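Local atomic coordinates of phytochromobilin synthase (Solanum lycopersicum, PDB entry 6KME), a protein that binds biliverdin IX alpha and, as a ferredoxin-dependent bilin reductase of the HY2 family, probably reduces it to phytochromobilin, the chromophore of plant phytochromes. Residues A[108-112]-A[142-147]; A[78-82]-A[209-213]. The protein carries 1 engineered substitution. All coordinates share one frame; numbering follows the deposited sequence.

Contact 1 of 2, residues A[108-112]-A[142-147]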
ATOM      1  N   PHE A 108      12.357 -10.787  -7.091  1.00 30.50           N
ATOM      2  CA  PHE A 108      11.829  -9.866  -8.096  1.00 31.05           C
ATOM      3  C   PHE A 108      11.673  -8.491  -7.464  1.00 31.32           C
ATOM      4  O   PHE A 108      10.719  -8.248  -6.715  1.00 29.28           O
ATOM      5  CB  PHE A 108      10.507 -10.387  -8.641  1.00 32.07           C
ATOM      6  CG  PHE A 108      10.609 -11.775  -9.207  1.00 32.61           C
ATOM      7  CD1 PHE A 108      10.962 -11.973 -10.535  1.00 35.62           C
ATOM      8  CD2 PHE A 108      10.398 -12.881  -8.404  1.00 32.85           C
ATOM      9  CE1 PHE A 108      11.070 -13.250 -11.056  1.00 36.31           C
ATOM     10  CE2 PHE A 108      10.512 -14.164  -8.914  1.00 37.64           C
ATOM     11  CZ  PHE A 108      10.850 -14.352 -10.244  1.00 44.82           C
ATOM     12  N   ASP A 109      12.586  -7.573  -7.797  1.00 29.79           N
ATOM     13  CA  ASP A 109      12.637  -6.282  -7.104  1.00 31.25           C
ATOM     14  C   ASP A 109      11.547  -5.304  -7.550  1.00 34.39           C
ATOM     15  O   ASP A 109      11.761  -4.083  -7.551  1.00 34.86           O
ATOM     16  CB  ASP A 109      14.021  -5.649  -7.295  1.00 36.11           C
ATOM     17  CG  ASP A 109      14.267  -5.183  -8.723  1.00 36.50           C
ATOM     18  OD1 ASP A 109      13.600  -5.688  -9.653  1.00 35.76           O
ATOM     19  OD2 ASP A 109      15.136  -4.304  -8.908  1.00 36.38           O
ATOM     20  N   LEU A 110      10.367  -5.829  -7.882  1.00 29.39           N
ATOM     21  CA  LEU A 110       9.245  -5.006  -8.325  1.00 26.66           C
ATOM     22  C   LEU A 110       8.805  -4.011  -7.254  1.00 27.55           C
ATOM     23  O   LEU A 110       8.943  -4.266  -6.051  1.00 24.36           O
ATOM     24  CB  LEU A 110       8.040  -5.880  -8.675  1.00 25.40           C
ATOM     25  CG  LEU A 110       8.083  -6.654  -9.981  1.00 31.97           C
ATOM     26  CD1 LEU A 110       7.292  -7.941  -9.829  1.00 27.98           C
ATOM     27  CD2 LEU A 110       7.514  -5.776 -11.080  1.00 30.28           C
ATOM     28  N   PRO A 111       8.215  -2.893  -7.667  1.00 22.79           N
ATOM     29  CA  PRO A 111       7.478  -2.064  -6.715  1.00 25.88           C
ATOM     30  C   PRO A 111       6.333  -2.851  -6.089  1.00 26.71           C
ATOM     31  O   PRO A 111       5.824  -3.824  -6.650  1.00 22.63           O
ATOM     32  CB  PRO A 111       6.956  -0.903  -7.573  1.00 23.21           C
ATOM     33  CG  PRO A 111       7.901  -0.823  -8.731  1.00 22.34           C
ATOM     34  CD  PRO A 111       8.315  -2.261  -9.000  1.00 20.90           C
ATOM     35  N   ILE A 112       5.943  -2.419  -4.895  1.00 21.32           N
ATOM     36  CA  ILE A 112       4.777  -2.955  -4.205  1.00 27.42           C
ATOM     37  C   ILE A 112       3.540  -2.190  -4.667  1.00 25.08           C
ATOM     38  O   ILE A 112       3.476  -0.965  -4.534  1.00 26.12           O
ATOM     39  CB  ILE A 112       4.957  -2.858  -2.686  1.00 24.46           C
ATOM     40  CG1 ILE A 112       6.027  -3.862  -2.249  1.00 24.78           C
ATOM     41  CG2 ILE A 112       3.630  -3.080  -1.989  1.00 20.11           C
ATOM     42  CD1 ILE A 112       6.564  -3.637  -0.837  1.00 32.75           C
ATOM     43  N   TYR A 142      17.239   2.733  -9.471  1.00 38.73           N
ATOM     44  CA  TYR A 142      15.934   2.088  -9.323  1.00 35.56           C
ATOM     45  C   TYR A 142      14.813   2.972  -9.853  1.00 37.54           C
ATOM     46  O   TYR A 142      13.852   2.475 -10.454  1.00 31.66           O
ATOM     47  CB  TYR A 142      15.684   1.731  -7.853  1.00 33.17           C
ATOM     48  CG  TYR A 142      14.456   0.867  -7.596  1.00 35.93           C
ATOM     49  CD1 TYR A 142      14.522  -0.527  -7.683  1.00 33.93           C
ATOM     50  CD2 TYR A 142      13.234   1.439  -7.256  1.00 27.79           C
ATOM     51  CE1 TYR A 142      13.396  -1.321  -7.437  1.00 28.49           C
ATOM     52  CE2 TYR A 142      12.100   0.655  -7.012  1.00 27.70           C
ATOM     53  CZ  TYR A 142      12.189  -0.720  -7.110  1.00 27.80           C
ATOM     54  OH  TYR A 142      11.073  -1.479  -6.873  1.00 28.59           O
ATOM     55  N   LYS A 143      14.908   4.288  -9.623  1.00 33.59           N
ATOM     56  CA  LYS A 143      13.858   5.198 -10.071  1.00 38.58           C
ATOM     57  C   LYS A 143      13.753   5.202 -11.593  1.00 37.43           C
ATOM     58  O   LYS A 143      12.648   5.163 -12.148  1.00 40.74           O
ATOM     59  CB  LYS A 143      14.121   6.611  -9.531  1.00 34.02           C
ATOM     60  CG  LYS A 143      13.129   7.666 -10.008  1.00 37.79           C
ATOM     61  CD  LYS A 143      13.606   9.068  -9.651  1.00 47.51           C
ATOM     62  CE  LYS A 143      12.580  10.138 -10.017  1.00 44.54           C
ATOM     63  NZ  LYS A 143      13.234  11.481 -10.123  1.00 57.69           N
ATOM     64  N   GLU A 144      14.893   5.234 -12.286  1.00 39.02           N
ATOM     65  CA  GLU A 144      14.875   5.174 -13.743  1.00 47.99           C
ATOM     66  C   GLU A 144      14.402   3.813 -14.237  1.00 49.85           C
ATOM     67  O   GLU A 144      13.673   3.725 -15.232  1.00 57.21           O
ATOM     68  CB  GLU A 144      16.264   5.491 -14.295  1.00 58.55           C
ATOM     69  CG  GLU A 144      16.571   6.975 -14.310  1.00 72.64           C
ATOM     70  CD  GLU A 144      15.624   7.741 -15.214  1.00 78.31           C
ATOM     71  OE1 GLU A 144      15.706   7.554 -16.448  1.00 81.16           O
ATOM     72  OE2 GLU A 144      14.788   8.511 -14.690  1.00 73.71           O
ATOM     73  N   LYS A 145      14.805   2.746 -13.549  1.00 45.70           N
ATOM     74  CA  LYS A 145      14.446   1.395 -13.967  1.00 43.78           C
ATOM     75  C   LYS A 145      12.930   1.210 -14.040  1.00 39.98           C
ATOM     76  O   LYS A 145      12.421   0.508 -14.920  1.00 40.44           O
ATOM     77  CB  LYS A 145      15.078   0.390 -12.996  1.00 41.77           C
ATOM     78  CG  LYS A 145      14.753  -1.066 -13.235  1.00 44.35           C
ATOM     79  CD  LYS A 145      15.367  -1.946 -12.146  1.00 45.51           C
ATOM     80  CE  LYS A 145      15.211  -3.430 -12.477  1.00 45.98           C
ATOM     81  NZ  LYS A 145      15.852  -4.331 -11.471  1.00 38.50           N
ATOM     82  N   TYR A 146      12.184   1.837 -13.133  1.00 28.76           N
ATOM     83  CA  TYR A 146      10.776   1.500 -12.988  1.00 27.87           C
ATOM     84  C   TYR A 146       9.801   2.632 -13.279  1.00 31.78           C
ATOM     85  O   TYR A 146       8.645   2.345 -13.612  1.00 29.92           O
ATOM     86  CB  TYR A 146      10.496   0.958 -11.576  1.00 29.91           C
ATOM     87  CG  TYR A 146      10.818  -0.517 -11.459  1.00 28.61           C
ATOM     88  CD1 TYR A 146      10.123  -1.456 -12.212  1.00 27.55           C
ATOM     89  CD2 TYR A 146      11.820  -0.972 -10.612  1.00 32.78           C
ATOM     90  CE1 TYR A 146      10.414  -2.815 -12.119  1.00 29.02           C
ATOM     91  CE2 TYR A 146      12.114  -2.330 -10.506  1.00 34.32           C
ATOM     92  CZ  TYR A 146      11.406  -3.246 -11.266  1.00 38.42           C
ATOM     93  OH  TYR A 146      11.698  -4.595 -11.180  1.00 38.93           O
ATOM     94  N   TYR A 147      10.208   3.895 -13.164  1.00 33.63           N
ATOM     95  CA  TYR A 147       9.251   4.992 -13.267  1.00 26.62           C
ATOM     96  C   TYR A 147       9.479   5.899 -14.464  1.00 30.73           C
ATOM     97  O   TYR A 147       8.612   6.731 -14.748  1.00 36.06           O
ATOM     98  CB  TYR A 147       9.249   5.830 -11.973  1.00 32.26           C
ATOM     99  CG  TYR A 147       8.894   4.981 -10.777  1.00 28.89           C
ATOM    100  CD1 TYR A 147       7.566   4.690 -10.471  1.00 26.22           C
ATOM    101  CD2 TYR A 147       9.886   4.414  -9.990  1.00 30.41           C
ATOM    102  CE1 TYR A 147       7.240   3.869  -9.385  1.00 27.13           C
ATOM    103  CE2 TYR A 147       9.571   3.599  -8.906  1.00 29.39           C
ATOM    104  CZ  TYR A 147       8.253   3.332  -8.610  1.00 31.23           C
ATOM    105  OH  TYR A 147       7.963   2.523  -7.534  1.00 22.27           O
TER
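Pro111 sets its CD methylene over the middle of one face of the Tyr146 ring, 3.7 Å from the centroid and 8° from the ring normal, a CH-pi contact. It is the apolar centre of a junction in the alpha/beta fold of ferredoxin-dependent bilin reductases, where the loop before strand 112-119 of the antiparallel sheet meets the short helix 141-147. Pro111 CG also reaches the hydroxyl end of Tyr147, CG to OH 3.6 Å, while that hydroxyl is hydrogen-bonded to the carbonyl of Leu130. Leu110 adds a looser apolar contact, CD2 to Tyr146 CE1 at 4.3 Å, and Leu208 of helix 188-211 packs against Leu110, Pro111 and Tyr146 together. The opposite face of the Tyr146 ring is covered near its rim by Lys145 CG of the same helix, so the ring is sandwiched between proline and lysine methylenes.

Outward from this apolar centre, Asp109 collects the polar ends of three helix residues. Its carbonyl oxygen accepts a hydrogen bond from Tyr142 OH at 2.8 Å and lies at the edge of that ring, near its plane; the same hydroxyl also bonds with Leu133 N. The carboxylate serves two donors, one on each oxygen. Tyr146 OH gives its hydrogen to OD1 at 2.7 Å, coming from above the carboxylate plane, with ring and carboxylate turned 61° apart. With CG set between its backbone N and carbonyl carbon (chi1 70°), Asp109 presents both oxygens to the helix. On the solvent side Lys145, stretched out along its whole length, closes a salt bridge: NZ meets Asp109 OD2 on the syn side, 2.7 Å away.

Contact 2 of 2, residues A[78-82]-A[209-213]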
ATOM      1  N   ALA A  78       1.537 -16.122  -6.630  1.00 25.26           N
ATOM      2  CA  ALA A  78       1.871 -16.445  -8.016  1.00 29.84           C
ATOM      3  C   ALA A  78       3.381 -16.624  -8.089  1.00 27.58           C
ATOM      4  O   ALA A  78       4.088 -16.446  -7.090  1.00 26.26           O
ATOM      5  CB  ALA A  78       1.365 -15.361  -8.979  1.00 29.20           C
ATOM      6  N   HIS A  79       3.885 -16.966  -9.279  1.00 30.58           N
ATOM      7  CA  HIS A  79       5.304 -17.297  -9.383  1.00 31.33           C
ATOM      8  C   HIS A  79       6.196 -16.155  -8.901  1.00 27.67           C
ATOM      9  O   HIS A  79       7.213 -16.393  -8.239  1.00 30.57           O
ATOM     10  CB  HIS A  79       5.691 -17.671 -10.810  1.00 30.63           C
ATOM     11  CG  HIS A  79       7.133 -18.046 -10.939  1.00 32.47           C
ATOM     12  ND1 HIS A  79       7.626 -19.263 -10.517  1.00 34.49           N
ATOM     13  CD2 HIS A  79       8.199 -17.349 -11.401  1.00 32.10           C
ATOM     14  CE1 HIS A  79       8.929 -19.308 -10.731  1.00 33.01           C
ATOM     15  NE2 HIS A  79       9.300 -18.163 -11.275  1.00 30.62           N
ATOM     16  N   LYS A  80       5.854 -14.916  -9.248  1.00 23.30           N
ATOM     17  CA  LYS A  80       6.651 -13.764  -8.830  1.00 24.34           C
ATOM     18  C   LYS A  80       6.057 -13.007  -7.649  1.00 28.17           C
ATOM     19  O   LYS A  80       6.707 -12.086  -7.141  1.00 25.72           O
ATOM     20  CB  LYS A  80       6.841 -12.790 -10.007  1.00 24.99           C
ATOM     21  CG  LYS A  80       7.510 -13.447 -11.232  1.00 24.71           C
ATOM     22  CD  LYS A  80       7.612 -12.474 -12.403  1.00 22.30           C
ATOM     23  CE  LYS A  80       8.180 -13.163 -13.663  1.00 23.32           C
ATOM     24  NZ  LYS A  80       8.217 -12.163 -14.774  1.00 22.65           N
ATOM     25  N   ILE A  81       4.857 -13.369  -7.196  1.00 26.23           N
ATOM     26  CA  ILE A  81       4.126 -12.619  -6.177  1.00 25.45           C
ATOM     27  C   ILE A  81       4.124 -13.444  -4.899  1.00 27.49           C
ATOM     28  O   ILE A  81       3.527 -14.528  -4.847  1.00 25.86           O
ATOM     29  CB  ILE A  81       2.700 -12.297  -6.633  1.00 25.44           C
ATOM     30  CG1 ILE A  81       2.748 -11.534  -7.960  1.00 32.74           C
ATOM     31  CG2 ILE A  81       1.942 -11.484  -5.564  1.00 27.19           C
ATOM     32  CD1 ILE A  81       1.405 -11.382  -8.615  1.00 29.76           C
ATOM     33  N   ARG A  82       4.807 -12.942  -3.867  1.00 24.57           N
ATOM     34  CA  ARG A  82       4.753 -13.588  -2.558  1.00 25.91           C
ATOM     35  C   ARG A  82       3.334 -13.576  -1.989  1.00 28.61           C
ATOM     36  O   ARG A  82       2.873 -14.575  -1.421  1.00 22.76           O
ATOM     37  CB  ARG A  82       5.728 -12.895  -1.597  1.00 24.54           C
ATOM     38  CG  ARG A  82       5.881 -13.577  -0.242  1.00 26.09           C
ATOM     39  CD  ARG A  82       6.841 -12.840   0.664  1.00 30.63           C
ATOM     40  NE  ARG A  82       6.341 -11.509   1.053  1.00 29.75           N
ATOM     41  CZ  ARG A  82       5.427 -11.284   1.990  1.00 30.50           C
ATOM     42  NH1 ARG A  82       4.890 -12.302   2.651  1.00 24.89           N
ATOM     43  NH2 ARG A  82       5.050 -10.035   2.273  1.00 26.92           N
ATOM     44  N   MET A 209       5.532  -6.398 -13.900  1.00 21.20           N
ATOM     45  CA  MET A 209       5.698  -7.806 -13.546  1.00 29.32           C
ATOM     46  C   MET A 209       6.130  -8.648 -14.751  1.00 28.48           C
ATOM     47  O   MET A 209       7.028  -9.491 -14.628  1.00 23.88           O
ATOM     48  CB  MET A 209       4.411  -8.355 -12.927  1.00 21.15           C
ATOM     49  CG  MET A 209       4.546  -9.832 -12.499  1.00 30.70           C
ATOM     50  SD  MET A 209       3.040 -10.538 -11.789  1.00 27.01           S
ATOM     51  CE  MET A 209       2.137 -10.971 -13.266  1.00 23.72           C
ATOM     52  N   ASP A 210       5.521  -8.426 -15.928  1.00 24.94           N
ATOM     53  CA  ASP A 210       5.921  -9.163 -17.135  1.00 26.22           C
ATOM     54  C   ASP A 210       7.422  -9.111 -17.362  1.00 31.41           C
ATOM     55  O   ASP A 210       8.031 -10.102 -17.783  1.00 29.58           O
ATOM     56  CB  ASP A 210       5.264  -8.583 -18.389  1.00 26.24           C
ATOM     57  CG  ASP A 210       3.761  -8.744 -18.418  1.00 30.97           C
ATOM     58  OD1 ASP A 210       3.205  -9.539 -17.619  1.00 31.93           O
ATOM     59  OD2 ASP A 210       3.147  -8.070 -19.284  1.00 33.23           O
ATOM     60  N   ARG A 211       8.023  -7.943 -17.141  1.00 26.91           N
ATOM     61  CA  ARG A 211       9.420  -7.689 -17.467  1.00 28.40           C
ATOM     62  C   ARG A 211      10.370  -7.989 -16.308  1.00 28.53           C
ATOM     63  O   ARG A 211      11.584  -7.826 -16.459  1.00 34.48           O
ATOM     64  CB  ARG A 211       9.584  -6.224 -17.910  1.00 27.77           C
ATOM     65  CG  ARG A 211       9.881  -6.052 -19.397  1.00 29.51           C
ATOM     66  CD  ARG A 211       8.678  -6.371 -20.275  1.00 47.84           C
ATOM     67  NE  ARG A 211       8.973  -6.198 -21.703  1.00 44.71           N
ATOM     68  CZ  ARG A 211       8.695  -5.090 -22.393  1.00 39.01           C
ATOM     69  NH1 ARG A 211       8.118  -4.058 -21.790  1.00 38.76           N
ATOM     70  NH2 ARG A 211       8.991  -5.007 -23.686  1.00 38.66           N
ATOM     71  N   SER A 212       9.850  -8.422 -15.162  1.00 25.33           N
ATOM     72  CA  SER A 212      10.679  -8.671 -13.993  1.00 25.27           C
ATOM     73  C   SER A 212      11.406  -9.999 -14.144  1.00 32.48           C
ATOM     74  O   SER A 212      10.773 -11.058 -14.230  1.00 30.80           O
ATOM     75  CB  SER A 212       9.817  -8.650 -12.731  1.00 31.68           C
ATOM     76  OG  SER A 212      10.615  -8.720 -11.568  1.00 30.76           O
ATOM     77  N   GLU A 213      12.732  -9.941 -14.192  1.00 29.95           N
ATOM     78  CA  GLU A 213      13.557 -11.135 -14.230  1.00 33.60           C
ATOM     79  C   GLU A 213      14.093 -11.409 -12.830  1.00 40.54           C
ATOM     80  O   GLU A 213      14.356 -10.483 -12.056  1.00 34.35           O
ATOM     81  CB  GLU A 213      14.697 -10.974 -15.236  1.00 37.78           C
ATOM     82  CG  GLU A 213      14.231 -10.517 -16.623  1.00 46.52           C
ATOM     83  CD  GLU A 213      13.634 -11.653 -17.472  1.00 52.84           C
ATOM     84  OE1 GLU A 213      14.175 -12.785 -17.432  1.00 48.29           O
ATOM     85  OE2 GLU A 213      12.625 -11.408 -18.179  1.00 42.92           O
TER
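Lys80 reaches across from the turn between strands 69-77 and 81-91 to the C-terminal end of helix 188-211, and its ammonium group makes both hydrogen bonds of this contact. NZ lies 2.8 Å from Ser212 O, in the carbonyl plane and on a lone pair, and 2.9 Å from Met209 O, where it is tilted 20° from the plane. Met209 O is shared: Ser212 N binds it from the other face of its plane, so two donors grip the one carbonyl. Lys80 CG sits beside the backbone N (chi1 -58°), and from there the chain runs fully extended, carrying NZ to the helix end.

The apolar part lies alongside. Lys80 CD passes 4.0 Å from Met209 CG, and deeper in, Ile81 CD1 touches Met209 SD at 3.7 Å, the two side chains crossing at about a right angle. Phe108 packs on both Lys80 and Ser212.

A methionine in place of Lys80 would probably leave the carbonyl of Ser212 without its ammonium partner and Met209 O with one donor fewer.

A positive charge set among carbonyls at the C-terminal end of a helix is likely to be favoured by the helix dipole, and ties the turn leading into strand 81-91 to the helix end.

Overall arrangement
From the N terminus, the chain reaches the turn 78-82 between two sheet strands, then runs through strands 81-91 and 96-104 to the loop 108-112. After strands 112-119 and 123-131 it enters helix 141-147, where contact 1 closes the smaller loop, with 29 residues between its segments. Contact 2 closes the larger one when helix 188-211 ends, 126 residues intervening, so contact 1 is nested inside it. Their centres are 12 Å apart and they touch directly: Leu110 CG lies 3.6 Å from Ser212 OG, and Leu110 CD2 lies 3.5 Å from Met209 N. Loop 108-112 thus joins the short helix, the sheet turn and the end of the long helix.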